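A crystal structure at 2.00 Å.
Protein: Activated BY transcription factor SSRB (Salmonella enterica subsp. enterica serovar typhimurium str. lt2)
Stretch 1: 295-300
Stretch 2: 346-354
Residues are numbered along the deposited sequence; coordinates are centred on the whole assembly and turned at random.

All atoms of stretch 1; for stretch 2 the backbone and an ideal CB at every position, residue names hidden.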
# COMPACT_ATOMS: atom_id res chain seq x y z
N GLY A 295 -17.49 -4.50 11.02
CA GLY A 295 -17.42 -3.09 10.72
C GLY A 295 -18.82 -2.60 10.41
O GLY A 295 -19.68 -3.38 9.98
N CYS A 296 -19.08 -1.33 10.67
CA CYS A 296 -20.37 -0.72 10.39
C CYS A 296 -20.21 0.79 10.44
O CYS A 296 -19.15 1.30 10.83
CB CYS A 296 -21.43 -1.17 11.41
SG CYS A 296 -21.24 -0.49 13.09
N VAL A 297 -21.26 1.50 10.04
CA VAL A 297 -21.25 2.96 10.06
C VAL A 297 -22.47 3.40 10.87
O VAL A 297 -23.45 2.67 10.97
CB VAL A 297 -21.34 3.55 8.63
CG1 VAL A 297 -20.09 3.18 7.83
CG2 VAL A 297 -22.59 3.04 7.92
N PRO A 298 -22.41 4.60 11.46
CA PRO A 298 -23.54 5.09 12.25
C PRO A 298 -24.70 5.59 11.39
O PRO A 298 -24.56 5.75 10.17
CB PRO A 298 -22.92 6.21 13.07
CG PRO A 298 -21.91 6.78 12.11
CD PRO A 298 -21.27 5.53 11.53
N MET A 299 -25.84 5.82 12.03
CA MET A 299 -27.00 6.35 11.32
C MET A 299 -26.74 7.85 11.20
O MET A 299 -26.44 8.52 12.18
CB MET A 299 -28.28 6.12 12.13
CG MET A 299 -28.79 4.68 12.12
SD MET A 299 -29.32 4.16 10.49
CE MET A 299 -30.87 5.09 10.31
N GLU A 300 -26.84 8.37 9.98
CA GLU A 300 -26.60 9.78 9.72
C GLU A 300 -27.63 10.26 8.71
O GLU A 300 -27.90 9.59 7.72
CB GLU A 300 -25.17 9.98 9.21
CG GLU A 300 -24.13 9.52 10.22
CD GLU A 300 -22.71 9.62 9.71
OE1 GLU A 300 -22.37 8.90 8.75
OE2 GLU A 300 -21.94 10.42 10.26
N UNK A 346 -26.90 2.05 21.11
CA UNK A 346 -25.83 2.20 20.13
C UNK A 346 -26.35 1.88 18.73
O UNK A 346 -25.94 0.90 18.11
CB UNK A 346 -24.65 1.30 20.48
N UNK A 347 -27.26 2.72 18.24
CA UNK A 347 -27.87 2.54 16.92
C UNK A 347 -26.86 2.69 15.78
O UNK A 347 -26.02 3.59 15.80
CB UNK A 347 -29.01 3.55 16.73
N UNK A 348 -26.97 1.82 14.79
CA UNK A 348 -26.06 1.83 13.64
C UNK A 348 -26.82 1.52 12.36
O UNK A 348 -27.92 0.99 12.39
CB UNK A 348 -24.93 0.82 13.84
N UNK A 349 -26.21 1.84 11.22
CA UNK A 349 -26.84 1.52 9.94
C UNK A 349 -26.47 0.07 9.60
O UNK A 349 -25.48 -0.46 10.11
CB UNK A 349 -26.40 2.49 8.84
N UNK A 350 -27.30 -0.57 8.78
CA UNK A 350 -27.05 -1.93 8.31
C UNK A 350 -27.33 -1.83 6.81
O UNK A 350 -28.16 -1.02 6.40
CB UNK A 350 -27.91 -2.98 9.01
N UNK A 351 -26.64 -2.63 5.98
CA UNK A 351 -26.87 -2.55 4.53
C UNK A 351 -28.33 -2.66 4.13
O UNK A 351 -28.75 -2.10 3.12
CB UNK A 351 -26.08 -3.65 3.82
N UNK A 352 -29.11 -3.40 4.92
CA UNK A 352 -30.53 -3.52 4.66
C UNK A 352 -31.27 -3.19 5.95
O UNK A 352 -30.91 -3.67 7.03
CB UNK A 352 -30.89 -4.92 4.15
N UNK A 353 -32.28 -2.34 5.84
CA UNK A 353 -33.08 -1.97 6.99
C UNK A 353 -34.54 -2.23 6.67
O UNK A 353 -34.95 -2.18 5.51
CB UNK A 353 -32.85 -0.51 7.38
N UNK A 354 -35.32 -2.54 7.70
CA UNK A 354 -36.72 -2.87 7.50
C UNK A 354 -37.70 -2.09 8.38
O UNK A 354 -37.50 -1.93 9.58
CB UNK A 354 -36.91 -4.37 7.74

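At position 346 the ideal CB has nothing of stretch 1 within 5.5 Å, so the contact places no limit on it. The residue is Asn 346.

At position 347 the CA-to-CB bond points sideways, and the ideal CB lies 4.8 Å from Met 299 CG. That approach would suit an apolar side chain of almost any size, though a polar one running outward is not excluded. Leu 347 is found, and the two residues meet only loosely: Leu 347 CG is 6.0 Å from Met 299 CG, while CB is nearer.

Position 348 is closer. Its CB points away overall, yet the ideal atom is 3.7 Å from Val 297 O and 4.0 Å from Cys 296 SG, while the CA is 4.3 Å from Pro 298 CA. A small residue, such as Ala, Ser or Cys, would fit readily beside the sulfur; larger ones are not excluded if they run outward with the CA-to-CB bond. Cys 348 takes chi1 m, which sets its SG 3.7 Å from Cys 296 SG, an apolar contact too long for a disulfide.

Position 349 points toward stretch 1. Its backbone N donates to Val 297 O (2.9 Å, N-H...O angle 161°), a bond open to any residue but proline. The ideal CB sits 3.8 Å from Met 299 SD and 4.0 Å from Pro 298 O, with Val 297 CG2 farther along. A long side chain with an apolar stem would suit, for example Met, Gln or Glu. Glu 349 is deposited: chi1 and chi2 are both t, and the extended chain brings OE1 to 3.5 Å from Val 297 CG2. A water accepts from Glu 300 N and donates to Glu 349 OE2, both at 2.9 Å. A second water joins Val 297 N to Glu 349 O, again with two 2.9 Å bonds.

Positions 350, 351 and 352 have no neighbour in stretch 1 near their ideal CB atoms, so identity is undetermined from this side, although phi of -51° at 351 is compatible with proline. They are Ala 350, Pro 351 and Ile 352.

Position 353 points toward stretch 1 from beyond 5.5 Å, leaving room for a long side chain that could reach the Met 299 sulfur: Gln, Lys, Met or Arg. Gln 353 bridges the gap, and its NE2 makes a weak hydrogen bond to Met 299 SD (3.5 Å, 145°).

Position 354 is out of reach; it is Tyr 354.

Stretch 2, residues 346-354: NLCEAPIQY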
# COMPACT_ATOMS: atom_id res chain seq x y z
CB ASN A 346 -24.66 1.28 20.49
CG ASN A 346 -23.51 1.38 19.50
OD1 ASN A 346 -23.13 2.47 19.10
ND2 ASN A 346 -22.95 0.23 19.12
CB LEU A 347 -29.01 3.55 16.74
CG LEU A 347 -30.08 3.55 17.85
CD1 LEU A 347 -31.08 4.67 17.59
CD2 LEU A 347 -30.78 2.20 17.90
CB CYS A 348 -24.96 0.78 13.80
SG CYS A 348 -23.88 0.93 15.24
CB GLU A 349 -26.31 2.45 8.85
CG GLU A 349 -27.06 2.34 7.53
CD GLU A 349 -26.43 3.18 6.43
OE1 GLU A 349 -25.40 2.75 5.86
OE2 GLU A 349 -26.95 4.28 6.15
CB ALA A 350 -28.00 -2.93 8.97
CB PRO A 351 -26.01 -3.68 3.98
CG PRO A 351 -24.84 -3.68 4.94
CD PRO A 351 -25.54 -3.56 6.29
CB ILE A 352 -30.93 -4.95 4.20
CG1 ILE A 352 -30.31 -5.24 2.83
CG2 ILE A 352 -32.45 -5.06 4.11
CD1 ILE A 352 -30.75 -6.56 2.22
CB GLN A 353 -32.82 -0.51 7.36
CG GLN A 353 -31.47 -0.32 8.05
CD GLN A 353 -31.16 1.12 8.38
OE1 GLN A 353 -30.76 1.90 7.52
NE2 GLN A 353 -31.35 1.49 9.65
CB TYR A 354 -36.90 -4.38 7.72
CG TYR A 354 -38.33 -4.85 7.66
CD1 TYR A 354 -39.02 -5.18 8.83
CD2 TYR A 354 -39.00 -4.98 6.44
CE1 TYR A 354 -40.33 -5.62 8.79
CE2 TYR A 354 -40.32 -5.43 6.39
CZ TYR A 354 -40.98 -5.75 7.56
OH TYR A 354 -42.27 -6.20 7.52
O HOH W 1 -23.07 -0.26 8.55
O HOH W 2 -27.50 6.64 7.78
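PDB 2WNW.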